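Local coordinates for AztD protein (Citrobacter koseri, PDB 6CMK), which acts as a periplasmic zinc chaperone of the AztABCD transport system, handing one zinc ion directly to the solute-binding protein AztC without forming a stable complex, at the interface of chains A and B. Sequence-based numbering; all coordinates share one arbitrary frame. Chains: chain A/B, AztD protein.

Contact 1: the interface of chains A and B. Residues chain A 346-349; chain B 34, 105, 400-402.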
# COMPACT_ATOMS: atom_id res chain seq x y z
N GLY A 346 -7.12 -3.19 6.34
CA GLY A 346 -8.15 -4.19 6.55
C GLY A 346 -7.54 -5.57 6.51
O GLY A 346 -6.62 -5.86 7.27
N HIS A 347 -8.05 -6.43 5.63
CA HIS A 347 -7.44 -7.72 5.37
C HIS A 347 -6.73 -7.70 4.03
O HIS A 347 -7.15 -7.00 3.10
CB HIS A 347 -8.49 -8.84 5.35
CG HIS A 347 -9.37 -8.89 6.56
ND1 HIS A 347 -10.65 -8.38 6.57
CD2 HIS A 347 -9.15 -9.40 7.80
CE1 HIS A 347 -11.18 -8.57 7.76
NE2 HIS A 347 -10.30 -9.19 8.53
N TRP A 348 -5.66 -8.48 3.92
CA TRP A 348 -4.95 -8.55 2.65
C TRP A 348 -5.86 -9.09 1.56
O TRP A 348 -5.74 -8.69 0.40
CB TRP A 348 -3.71 -9.43 2.77
CG TRP A 348 -3.99 -10.90 2.84
CD1 TRP A 348 -4.18 -11.64 3.97
CD2 TRP A 348 -4.12 -11.81 1.74
NE1 TRP A 348 -4.41 -12.96 3.64
CE2 TRP A 348 -4.37 -13.09 2.28
CE3 TRP A 348 -4.03 -11.67 0.35
CZ2 TRP A 348 -4.55 -14.22 1.47
CZ3 TRP A 348 -4.21 -12.79 -0.44
CH2 TRP A 348 -4.46 -14.04 0.12
N ASN A 349 -6.79 -9.98 1.92
CA ASN A 349 -7.68 -10.64 0.98
C ASN A 349 -9.11 -10.11 1.05
O ASN A 349 -10.05 -10.82 0.69
CB ASN A 349 -7.63 -12.15 1.18
CG ASN A 349 -7.94 -12.59 2.60
OD1 ASN A 349 -7.90 -11.80 3.55
ND2 ASN A 349 -8.23 -13.88 2.77
N THR B 34 -4.62 -12.71 11.22
CA THR B 34 -5.05 -11.34 11.46
C THR B 34 -4.47 -10.90 12.80
O THR B 34 -4.57 -11.63 13.79
CB THR B 34 -6.58 -11.24 11.49
OG1 THR B 34 -7.12 -11.60 10.22
CG2 THR B 34 -7.02 -9.82 11.84
N ALA B 105 -0.20 -10.61 0.74
CA ALA B 105 0.71 -10.00 1.69
C ALA B 105 1.12 -11.05 2.70
O ALA B 105 0.34 -11.96 3.01
CB ALA B 105 0.07 -8.79 2.40
N GLY B 400 -3.35 -5.59 10.62
CA GLY B 400 -3.90 -6.04 9.34
C GLY B 400 -3.90 -7.57 9.31
O GLY B 400 -3.98 -8.22 10.34
N SER B 401 -3.77 -8.13 8.11
CA SER B 401 -3.69 -9.58 8.02
C SER B 401 -2.77 -9.97 6.87
O SER B 401 -2.51 -9.18 5.96
CB SER B 401 -5.07 -10.22 7.86
OG SER B 401 -5.57 -10.08 6.54
N GLY B 402 -2.26 -11.19 6.94
CA GLY B 402 -1.39 -11.67 5.89
C GLY B 402 -1.21 -13.16 5.99
O GLY B 402 -1.72 -13.81 6.90
O HOH W 1 -7.06 -12.28 6.03
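On the beta-propeller of chain B, strand 392-403 offers B:Ser401 to a loop of chain A, where the hydroxyl OG accepts a hydrogen bond from the backbone N of A:Trp348 at 3.1 Å, fairly straight at 155°. With chi1 at 77°, this hydroxyl stands between its own backbone N and carbonyl carbon and is turned to the chain A loop. Serine suits the place, being small enough to fit against the loop and polar enough to serve both an amide and a water. That water lies 2.7 Å from B:Ser401 OG and equally near the side-chain oxygen OD1 of A:Asn349, which it ties to the strand. The imidazole of A:His347 comes edge-on, its carbon CD2 pointing to the hydroxyl OG1 of B:Thr34 at 3.8 Å, with B:Ser401 OG also in the ring plane; these are contacts rather than hydrogen bonds. B:Gly402 has no side chain, which lets the indole carbon CD1 of A:Trp348 settle 3.4 Å from its CA. The methylene CB of A:Trp348 meets CB of B:Ala105 at 3.9 Å, the small methyl packing beside the tryptophan stem. B:Gly400, likewise bare, has its CA 3.4 Å from A:Gly346 O. AztD is a monomer, so the contact probably reflects crystal packing; here it seats the chain A loop on the strand that leads toward zinc ligand B:His405.

Contact 2: the interface of chains A and B. Residues chain A 299, 318, 343, 345; chain B 266-267, 307.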
# COMPACT_ATOMS: atom_id res chain seq x y z
N ARG A 299 -2.10 4.51 -2.03
CA ARG A 299 -1.41 3.23 -2.15
C ARG A 299 -1.91 2.44 -3.36
O ARG A 299 -3.08 2.49 -3.74
CB ARG A 299 -1.58 2.39 -0.89
CG ARG A 299 -0.82 2.97 0.31
CD ARG A 299 -1.14 2.23 1.60
NE ARG A 299 -2.51 2.48 2.00
CZ ARG A 299 -3.05 2.12 3.16
NH1 ARG A 299 -2.33 1.48 4.07
NH2 ARG A 299 -4.33 2.40 3.40
N GLU A 318 -5.85 2.98 -4.22
CA GLU A 318 -6.90 2.71 -3.23
C GLU A 318 -7.96 3.80 -3.18
O GLU A 318 -9.08 3.52 -2.71
CB GLU A 318 -6.26 2.52 -1.86
CG GLU A 318 -5.54 3.74 -1.36
CD GLU A 318 -4.93 3.56 0.00
OE1 GLU A 318 -3.93 4.26 0.31
OE2 GLU A 318 -5.47 2.73 0.79
N SER A 343 -9.64 0.90 0.46
CA SER A 343 -8.43 1.05 1.26
C SER A 343 -7.60 -0.23 1.25
O SER A 343 -8.14 -1.34 1.30
CB SER A 343 -8.78 1.40 2.70
OG SER A 343 -7.60 1.48 3.46
N ASP A 345 -5.85 -0.95 3.80
CA ASP A 345 -5.91 -1.47 5.14
C ASP A 345 -7.13 -2.39 5.28
O ASP A 345 -8.06 -2.37 4.47
CB ASP A 345 -5.98 -0.33 6.14
CG ASP A 345 -4.63 0.31 6.35
OD1 ASP A 345 -3.69 -0.44 6.69
OD2 ASP A 345 -4.50 1.53 6.13
N LYS B 266 -6.89 8.14 4.91
CA LYS B 266 -5.91 7.12 4.54
C LYS B 266 -6.18 6.48 3.19
O LYS B 266 -5.29 6.44 2.33
CB LYS B 266 -5.83 6.03 5.62
CG LYS B 266 -4.78 6.32 6.68
CD LYS B 266 -3.63 5.32 6.65
CE LYS B 266 -2.86 5.34 5.33
NZ LYS B 266 -1.40 5.06 5.54
N GLY B 267 -7.40 5.99 2.96
CA GLY B 267 -7.71 5.34 1.71
C GLY B 267 -8.24 6.27 0.65
O GLY B 267 -8.32 5.92 -0.53
N PRO B 307 -9.22 4.11 8.80
CA PRO B 307 -8.28 3.71 7.74
C PRO B 307 -8.79 2.57 6.89
O PRO B 307 -8.31 2.40 5.76
CB PRO B 307 -7.03 3.29 8.53
CG PRO B 307 -7.55 2.85 9.86
CD PRO B 307 -8.76 3.69 10.14
O HOH W 2 -2.90 6.48 1.13
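A:Arg299 presents one face of its guanidinium to B:Lys266, whose methylene CE lies over the rim, 3.8 Å from A:Arg299 NH2; the two side chains run obliquely to each other. The lysine is poorly ordered, so its packing is only approximate. Within chain A, two acids hold the guanidinium in place. A:Glu318 takes it side-on, OE1 receiving A:Arg299 NE at 2.8 Å in a salt bridge and OE2 receiving NH2 through its syn lone pair. The backbone N of A:Arg299 reaches OE1 from the same face as NE, which fixes the acid. A:Asp345 takes the end, NH1 and NH2 both reaching OD2 from the same face, well above the carboxylate plane, with A:Arg299 NH2 at 2.9 Å in a second salt bridge. Arginine suits this place because its planar fork can satisfy two carboxylates at once. B:Gly267, lacking a side chain, lets its CA come within 3.7 Å of the carboxylate carbon CD of A:Glu318. A:Asp345 crosses B:Pro307 at about a right angle, CB near the proline O and OD2 near its CB. A:Ser343 OG, anti to its own backbone nitrogen (chi1 178°), accepts from A:Asp345 N and donates to B:Pro307 O at 2.6 Å, nearly along the C=O axis. A water lies 2.6 Å from A:Glu318 OE1 and 2.7 Å from B:Lys266 O.

Contact 3: the interface of chains A and B. Residues chain A 348-349; chain B 32, 103-104, 402-403.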
# COMPACT_ATOMS: atom_id res chain seq x y z
N TRP A 348 -5.66 -8.48 3.92
CA TRP A 348 -4.95 -8.55 2.65
C TRP A 348 -5.86 -9.09 1.56
O TRP A 348 -5.74 -8.69 0.40
CB TRP A 348 -3.71 -9.43 2.77
CG TRP A 348 -3.99 -10.90 2.84
CD1 TRP A 348 -4.18 -11.64 3.97
CD2 TRP A 348 -4.12 -11.81 1.74
NE1 TRP A 348 -4.41 -12.96 3.64
CE2 TRP A 348 -4.37 -13.09 2.28
CE3 TRP A 348 -4.03 -11.67 0.35
CZ2 TRP A 348 -4.55 -14.22 1.47
CZ3 TRP A 348 -4.21 -12.79 -0.44
CH2 TRP A 348 -4.46 -14.04 0.12
N ASN A 349 -6.79 -9.98 1.92
CA ASN A 349 -7.68 -10.64 0.98
C ASN A 349 -9.11 -10.11 1.05
O ASN A 349 -10.05 -10.82 0.69
CB ASN A 349 -7.63 -12.15 1.18
CG ASN A 349 -7.94 -12.59 2.60
OD1 ASN A 349 -7.90 -11.80 3.55
ND2 ASN A 349 -8.23 -13.88 2.77
N ASP B 32 -3.45 -18.12 7.52
CA ASP B 32 -3.84 -16.73 7.31
C ASP B 32 -4.08 -16.10 8.67
O ASP B 32 -4.95 -16.55 9.42
CB ASP B 32 -5.10 -16.67 6.44
CG ASP B 32 -5.23 -15.37 5.70
OD1 ASP B 32 -5.51 -14.34 6.34
OD2 ASP B 32 -5.05 -15.39 4.46
N ASP B 103 -0.31 -9.99 -5.27
CA ASP B 103 -1.62 -10.60 -5.09
C ASP B 103 -1.87 -11.03 -3.65
O ASP B 103 -3.01 -11.37 -3.31
CB ASP B 103 -1.77 -11.81 -6.01
CG ASP B 103 -0.84 -12.95 -5.65
OD1 ASP B 103 -1.22 -13.78 -4.79
OD2 ASP B 103 0.27 -13.03 -6.22
N HIS B 104 -0.84 -11.01 -2.80
CA HIS B 104 -0.99 -11.38 -1.40
C HIS B 104 -0.02 -10.55 -0.58
O HIS B 104 0.86 -9.87 -1.11
CB HIS B 104 -0.74 -12.87 -1.19
CG HIS B 104 0.60 -13.33 -1.68
ND1 HIS B 104 0.92 -13.40 -3.02
CD2 HIS B 104 1.70 -13.75 -1.01
CE1 HIS B 104 2.16 -13.84 -3.15
NE2 HIS B 104 2.66 -14.05 -1.95
N GLY B 402 -2.26 -11.19 6.94
CA GLY B 402 -1.39 -11.67 5.89
C GLY B 402 -1.21 -13.16 5.99
O GLY B 402 -1.72 -13.81 6.90
N LYS B 403 -0.46 -13.70 5.04
CA LYS B 403 -0.12 -15.11 5.08
C LYS B 403 1.09 -15.36 5.96
O LYS B 403 1.96 -14.50 6.14
CB LYS B 403 0.17 -15.64 3.67
CG LYS B 403 -1.04 -15.62 2.77
CD LYS B 403 -0.78 -16.35 1.47
CE LYS B 403 -2.08 -16.94 0.93
NZ LYS B 403 -1.90 -17.62 -0.38
O HOH W 3 -7.06 -12.28 6.03
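The indole of A:Trp348 meets B:Asp32 at the start of strand 32-42, beside the zinc-binding loop of this beta-propeller chaperone. In the polar part of the contact, the ring N-H at A:Trp348 NE1 donates to the carboxylate oxygen OD2 of B:Asp32 at 2.6 Å. The acceptor lies in the indole plane, whereas the nitrogen reaches OD2 on its syn side, 21° out of the carboxylate plane. Ring and carboxylate are nearly coplanar; a weak second bond runs to OD1. An aspartate suits the spot because its short, flat acid can face the one N-H of the indole, and with CG anti to the backbone N (chi1 -155°) it meets the ring edge. B:Asp32 OD1 is also 2.6 Å from a water shared with A:Asn349, which couples the acid to the neighbouring amide.

In the apolar part, CB of A:Asn349 lies over the centre of one indole face, 3.4 Å above the plane. B:Lys403 crosses obliquely beside the rim of the opposite face, its long methylene stem packing there with CE 3.7 Å from A:Trp348 CZ2. On the same side as B:Lys403, near the benzene rim, CA of B:His104 lies 3.5 Å from A:Trp348 CE3, and CB of the histidine touches CZ3. B:His104 is a ligand of the high-affinity zinc site 2, so the indole packs against the stem of a metal ligand. ND1 of B:His104 donates to B:Asp103 OD1 at 2.8 Å, although that aspartate is poorly ordered.

Contacts 1 and 3 form one continuous patch, their C-alpha centres about 5 Å apart, and share A:Trp348, A:Asn349 and B:Gly402. Contact 2 lies about 13 Å from contact 1 and 16 Å from contact 3, again between C-alpha centres, a separate footing on loops of chain B. Chain A residues 343 to 349 span all three, so one loop region bridges the footings. The pairing departs from exact two-fold symmetry and AztD is a monomer, which suggests a crystal association. Even so, the chain A loop packs close to zinc site 2, the site that supplies AztC, and might restrain its surroundings in the crystal.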